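Probable fatty acyl-CoA transferase Rv3272 (Mycobacterium tuberculosis, PDB 5YX6) probably acts as a family III CoA transferase in fatty acid metabolism, binding fatty acyl-CoAs of varying chain length, palmitoyl-CoA most tightly. Local coordinates at residues K8-N21 with D33-E47. Numbering follows the deposited sequence.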
loop_
_atom_site.group_PDB
_atom_site.type_symbol
_atom_site.label_atom_id
_atom_site.label_comp_id
_atom_site.label_asym_id
_atom_site.label_seq_id
_atom_site.Cartn_x
_atom_site.Cartn_y
_atom_site.Cartn_z
ATOM N N LYS A 8 -18.018 -11.145 13.949
ATOM C CA LYS A 8 -17.059 -10.518 13.045
ATOM C C LYS A 8 -17.773 -10.202 11.738
ATOM O O LYS A 8 -18.717 -10.905 11.368
ATOM C CB LYS A 8 -15.856 -11.429 12.797
ATOM C CG LYS A 8 -14.955 -11.614 13.985
ATOM C CD LYS A 8 -13.671 -12.250 13.530
ATOM C CE LYS A 8 -12.621 -12.241 14.625
ATOM N NZ LYS A 8 -11.295 -12.660 14.082
ATOM N N PRO A 9 -17.311 -9.165 11.020
ATOM C CA PRO A 9 -18.028 -8.676 9.834
ATOM C C PRO A 9 -18.393 -9.750 8.805
ATOM O O PRO A 9 -19.470 -9.650 8.229
ATOM C CB PRO A 9 -17.045 -7.668 9.230
ATOM C CG PRO A 9 -16.281 -7.156 10.409
ATOM C CD PRO A 9 -16.144 -8.327 11.343
ATOM N N LEU A 10 -17.538 -10.754 8.613
ATOM C CA LEU A 10 -17.701 -11.730 7.542
ATOM C C LEU A 10 -18.085 -13.144 7.988
ATOM O O LEU A 10 -17.897 -14.097 7.229
ATOM C CB LEU A 10 -16.408 -11.816 6.717
ATOM C CG LEU A 10 -15.921 -10.502 6.113
ATOM C CD1 LEU A 10 -14.748 -10.720 5.184
ATOM C CD2 LEU A 10 -17.071 -9.840 5.378
ATOM N N ASP A 11 -18.585 -13.291 9.213
ATOM C CA ASP A 11 -19.120 -14.582 9.671
ATOM C C ASP A 11 -20.104 -15.158 8.660
ATOM O O ASP A 11 -20.987 -14.452 8.167
ATOM C CB ASP A 11 -19.824 -14.459 11.029
ATOM C CG ASP A 11 -18.859 -14.189 12.169
ATOM O OD1 ASP A 11 -17.650 -14.488 12.012
ATOM O OD2 ASP A 11 -19.319 -13.715 13.238
ATOM N N GLY A 12 -19.930 -16.432 8.332
ATOM C CA GLY A 12 -20.841 -17.102 7.433
ATOM C C GLY A 12 -20.429 -17.061 5.973
ATOM O O GLY A 12 -20.959 -17.826 5.172
ATOM N N PHE A 13 -19.485 -16.192 5.614
ATOM C CA PHE A 13 -19.027 -16.115 4.222
ATOM C C PHE A 13 -17.920 -17.127 3.941
ATOM O O PHE A 13 -16.994 -17.292 4.738
ATOM C CB PHE A 13 -18.520 -14.713 3.880
ATOM C CG PHE A 13 -19.597 -13.676 3.786
ATOM C CD1 PHE A 13 -20.885 -14.019 3.422
ATOM C CD2 PHE A 13 -19.318 -12.352 4.060
ATOM C CE1 PHE A 13 -21.876 -13.052 3.338
ATOM C CE2 PHE A 13 -20.295 -11.390 3.967
ATOM C CZ PHE A 13 -21.576 -11.738 3.608
ATOM N N ARG A 14 -17.997 -17.771 2.785
ATOM C CA ARG A 14 -16.993 -18.750 2.402
ATOM C C ARG A 14 -16.191 -18.263 1.199
ATOM O O ARG A 14 -16.754 -17.822 0.199
ATOM C CB ARG A 14 -17.650 -20.100 2.095
ATOM C CG ARG A 14 -16.680 -21.120 1.515
ATOM C CD ARG A 14 -17.317 -22.468 1.412
ATOM N NE ARG A 14 -17.596 -23.004 2.736
ATOM C CZ ARG A 14 -18.207 -24.165 2.957
ATOM N NH1 ARG A 14 -18.586 -24.921 1.935
ATOM N NH2 ARG A 14 -18.423 -24.577 4.202
ATOM N N VAL A 15 -14.871 -18.342 1.308
ATOM C CA VAL A 15 -13.986 -17.877 0.253
ATOM C C VAL A 15 -13.144 -19.029 -0.273
ATOM O O VAL A 15 -12.550 -19.770 0.501
ATOM C CB VAL A 15 -13.061 -16.748 0.756
ATOM C CG1 VAL A 15 -12.147 -16.260 -0.359
ATOM C CG2 VAL A 15 -13.887 -15.595 1.346
ATOM N N LEU A 16 -13.106 -19.176 -1.590
ATOM C CA LEU A 16 -12.241 -20.149 -2.252
ATOM C C LEU A 16 -10.977 -19.467 -2.754
ATOM O O LEU A 16 -11.038 -18.695 -3.711
ATOM C CB LEU A 16 -12.970 -20.808 -3.419
ATOM C CG LEU A 16 -13.549 -22.181 -3.131
ATOM C CD1 LEU A 16 -14.507 -22.077 -1.961
ATOM C CD2 LEU A 16 -14.232 -22.746 -4.380
ATOM N N ASP A 17 -9.841 -19.754 -2.125
ATOM C CA ASP A 17 -8.609 -18.995 -2.384
ATOM C C ASP A 17 -7.624 -19.793 -3.244
ATOM O O ASP A 17 -6.925 -20.662 -2.728
ATOM C CB ASP A 17 -7.951 -18.600 -1.049
ATOM C CG ASP A 17 -6.725 -17.687 -1.218
ATOM O OD1 ASP A 17 -6.362 -17.388 -2.376
ATOM O OD2 ASP A 17 -6.117 -17.273 -0.189
ATOM N N PHE A 18 -7.553 -19.475 -4.536
ATOM C CA PHE A 18 -6.628 -20.153 -5.461
ATOM C C PHE A 18 -5.236 -19.496 -5.534
ATOM O O PHE A 18 -4.374 -19.965 -6.281
ATOM C CB PHE A 18 -7.214 -20.207 -6.889
ATOM C CG PHE A 18 -8.409 -21.138 -7.058
ATOM C CD1 PHE A 18 -9.693 -20.721 -6.727
ATOM C CD2 PHE A 18 -8.246 -22.406 -7.602
ATOM C CE1 PHE A 18 -10.789 -21.563 -6.903
ATOM C CE2 PHE A 18 -9.332 -23.251 -7.779
ATOM C CZ PHE A 18 -10.609 -22.830 -7.430
ATOM N N THR A 19 -5.010 -18.433 -4.764
ATOM C CA THR A 19 -3.799 -17.606 -4.910
ATOM C C THR A 19 -2.530 -18.230 -4.323
ATOM O O THR A 19 -2.598 -19.110 -3.469
ATOM C CB THR A 19 -3.960 -16.223 -4.228
ATOM O OG1 THR A 19 -3.972 -16.390 -2.805
ATOM C CG2 THR A 19 -5.235 -15.520 -4.675
ATOM N N GLN A 20 -1.372 -17.771 -4.792
ATOM C CA GLN A 20 -0.090 -18.203 -4.227
ATOM C C GLN A 20 0.826 -17.023 -3.926
ATOM O O GLN A 20 0.542 -15.893 -4.321
ATOM C CB GLN A 20 0.641 -19.178 -5.150
ATOM C CG GLN A 20 -0.129 -20.440 -5.470
ATOM C CD GLN A 20 0.507 -21.211 -6.604
ATOM O OE1 GLN A 20 1.657 -21.651 -6.497
ATOM N NE2 GLN A 20 -0.227 -21.374 -7.700
ATOM N N ASN A 21 1.924 -17.308 -3.230
ATOM C CA ASN A 21 2.963 -16.324 -2.922
ATOM C C ASN A 21 2.438 -15.293 -1.920
ATOM O O ASN A 21 1.940 -15.694 -0.867
ATOM C CB ASN A 21 3.495 -15.685 -4.206
ATOM C CG ASN A 21 3.964 -16.731 -5.217
ATOM O OD1 ASN A 21 4.650 -17.692 -4.848
ATOM N ND2 ASN A 21 3.582 -16.563 -6.488
ATOM N N ASP A 33 -9.109 -12.617 9.094
ATOM C CA ASP A 33 -9.117 -11.781 10.292
ATOM C C ASP A 33 -10.503 -11.173 10.527
ATOM O O ASP A 33 -10.904 -10.923 11.664
ATOM C CB ASP A 33 -8.077 -10.664 10.178
ATOM C CG ASP A 33 -6.632 -11.194 10.090
ATOM O OD1 ASP A 33 -6.385 -12.370 10.461
ATOM O OD2 ASP A 33 -5.737 -10.412 9.677
ATOM N N LEU A 34 -11.234 -10.947 9.442
ATOM C CA LEU A 34 -12.567 -10.374 9.518
ATOM C C LEU A 34 -13.655 -11.451 9.647
ATOM O O LEU A 34 -14.845 -11.142 9.626
ATOM C CB LEU A 34 -12.814 -9.490 8.293
ATOM C CG LEU A 34 -11.852 -8.296 8.207
ATOM C CD1 LEU A 34 -12.021 -7.535 6.895
ATOM C CD2 LEU A 34 -12.010 -7.354 9.407
ATOM N N GLY A 35 -13.243 -12.708 9.791
ATOM C CA GLY A 35 -14.165 -13.774 10.142
ATOM C C GLY A 35 -14.615 -14.734 9.047
ATOM O O GLY A 35 -15.400 -15.653 9.300
ATOM N N ALA A 36 -14.117 -14.550 7.831
ATOM C CA ALA A 36 -14.529 -15.412 6.723
ATOM C C ALA A 36 -13.902 -16.798 6.834
ATOM O O ALA A 36 -12.822 -16.959 7.399
ATOM C CB ALA A 36 -14.154 -14.781 5.392
ATOM N N GLU A 37 -14.600 -17.804 6.323
ATOM C CA GLU A 37 -14.007 -19.118 6.142
ATOM C C GLU A 37 -13.296 -19.129 4.800
ATOM O O GLU A 37 -13.941 -19.112 3.759
ATOM C CB GLU A 37 -15.066 -20.219 6.200
ATOM C CG GLU A 37 -14.543 -21.609 5.837
ATOM C CD GLU A 37 -15.621 -22.696 5.900
ATOM O OE1 GLU A 37 -16.675 -22.538 5.244
ATOM O OE2 GLU A 37 -15.410 -23.714 6.594
ATOM N N VAL A 38 -11.970 -19.164 4.826
ATOM C CA VAL A 38 -11.186 -19.087 3.601
ATOM C C VAL A 38 -10.499 -20.409 3.300
ATOM O O VAL A 38 -9.699 -20.903 4.082
ATOM C CB VAL A 38 -10.130 -17.969 3.684
ATOM C CG1 VAL A 38 -9.226 -17.995 2.460
ATOM C CG2 VAL A 38 -10.808 -16.610 3.849
ATOM N N ILE A 39 -10.827 -20.984 2.154
ATOM C CA ILE A 39 -10.330 -22.302 1.791
ATOM C C ILE A 39 -9.272 -22.180 0.710
ATOM O O ILE A 39 -9.580 -21.776 -0.415
ATOM C CB ILE A 39 -11.465 -23.217 1.281
ATOM C CG1 ILE A 39 -12.574 -23.332 2.321
ATOM C CG2 ILE A 39 -10.921 -24.590 0.899
ATOM C CD1 ILE A 39 -13.756 -24.131 1.830
ATOM N N LYS A 40 -8.026 -22.493 1.068
ATOM C CA LYS A 40 -6.929 -22.532 0.109
ATOM C C LYS A 40 -7.105 -23.717 -0.828
ATOM O O LYS A 40 -7.476 -24.799 -0.393
ATOM C CB LYS A 40 -5.572 -22.643 0.809
ATOM C CG LYS A 40 -5.036 -21.380 1.415
ATOM C CD LYS A 40 -3.608 -21.599 1.899
ATOM C CE LYS A 40 -2.588 -21.517 0.761
ATOM N NZ LYS A 40 -2.517 -20.155 0.144
ATOM N N VAL A 41 -6.846 -23.499 -2.110
ATOM C CA VAL A 41 -6.785 -24.575 -3.080
ATOM C C VAL A 41 -5.332 -24.728 -3.537
ATOM O O VAL A 41 -4.799 -23.852 -4.210
ATOM C CB VAL A 41 -7.705 -24.302 -4.284
ATOM C CG1 VAL A 41 -7.557 -25.396 -5.344
ATOM C CG2 VAL A 41 -9.171 -24.163 -3.820
ATOM N N GLU A 42 -4.683 -25.827 -3.156
ATOM C CA GLU A 42 -3.260 -25.998 -3.459
ATOM C C GLU A 42 -3.017 -27.168 -4.407
ATOM O O GLU A 42 -3.837 -28.085 -4.515
ATOM C CB GLU A 42 -2.461 -26.198 -2.169
ATOM C CG GLU A 42 -2.828 -25.207 -1.058
ATOM C CD GLU A 42 -2.003 -25.387 0.213
ATOM O OE1 GLU A 42 -2.614 -25.470 1.303
ATOM O OE2 GLU A 42 -0.755 -25.432 0.130
ATOM N N ALA A 43 -1.878 -27.121 -5.092
ATOM C CA ALA A 43 -1.430 -28.227 -5.919
ATOM C C ALA A 43 -1.129 -29.414 -5.018
ATOM O O ALA A 43 -0.857 -29.217 -3.832
ATOM C CB ALA A 43 -0.197 -27.826 -6.729
ATOM N N PRO A 44 -1.222 -30.648 -5.559
ATOM C CA PRO A 44 -0.930 -31.850 -4.771
ATOM C C PRO A 44 0.409 -31.722 -4.065
ATOM O O PRO A 44 1.396 -31.345 -4.699
ATOM C CB PRO A 44 -0.893 -32.956 -5.823
ATOM C CG PRO A 44 -1.850 -32.495 -6.851
ATOM C CD PRO A 44 -1.677 -30.993 -6.918
ATOM N N GLY A 45 0.442 -32.007 -2.772
ATOM C CA GLY A 45 1.684 -31.916 -2.025
ATOM C C GLY A 45 1.852 -30.570 -1.342
ATOM O O GLY A 45 2.783 -30.384 -0.553
ATOM N N GLY A 46 0.957 -29.630 -1.650
ATOM C CA GLY A 46 1.029 -28.290 -1.089
ATOM C C GLY A 46 1.627 -27.193 -1.950
ATOM O O GLY A 46 2.311 -27.454 -2.932
ATOM N N GLU A 47 1.352 -25.951 -1.564
ATOM C CA GLU A 47 1.881 -24.776 -2.244
ATOM C C GLU A 47 3.410 -24.754 -2.142
ATOM O O GLU A 47 3.974 -25.137 -1.117
ATOM C CB GLU A 47 1.284 -23.509 -1.620
ATOM C CG GLU A 47 1.699 -22.196 -2.276
ATOM C CD GLU A 47 1.236 -20.957 -1.493
ATOM O OE1 GLU A 47 0.233 -21.043 -0.750
ATOM O OE2 GLU A 47 1.877 -19.889 -1.631
HETATM O O HOH W 1 -4.585 -22.813 -7.001
HETATM O O HOH W 2 -2.045 -22.315 -3.348
#
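Glu-37 OE1 is gripped side-on by two nitrogens of Arg-14: NE at 2.7 Å and NH2 at 2.9 Å. Both approach from the same face of the carboxylate, while the oxygen lies at the edge of the guanidinium, near its plane; the two planes stand 55° apart. The two side chains run alongside each other, both with CG anti to the backbone N (Arg-14 chi1 173°), and the bend at Arg-14 chi3 turns NE onto the acid. Glu-37 OE2 pairs with Lys-74 NZ and Arg-14 NH1 bonds Thr-95 OG1, so each group has a second partner.

The strands that carry the pair, 14-17 and 37-42, run parallel, their axes 20° apart. Five backbone bonds alternate between them, from Glu-37 N to Phe-13 O through to Val-41 N to Asp-17 O. On one face Val-15 CB meets Val-38 CG2 at 3.8 Å, with Leu-31 of helix 23-33 packed on Val-38. Just after strand 14-17, the Phe-18 ring takes Val-41 CG2 over its centre, 4.1 Å from the centroid, a CH-pi contact.

At the other end, Leu-34 O accepts from Leu-10 N at 2.9 Å, and Lys-8 NZ reaches Asp-33 O at 3.0 Å from above the carbonyl plane. Gly-35, with positive phi, closes the helix in a Schellman motif.

At the end of strand 14-17, Asp-17 OD1 accepts from Thr-19 N, forming an Asx turn, and also from Thr-19 OG1. Glu-47 OE2 accepts Asn-21 N at 3.0 Å. Lys-40 bonds Glu-47 OE1 and Asn-70.

This is the first beta-alpha-beta unit of the Rossmann-fold domain. Glu-47 joins Asn-21 N to Lys-40 NZ through its two oxygens; as the Asn-21 side chain lies about 6 Å from that of Asp-175, the inferred nucleophile, this fixes backbone beside the probable active site.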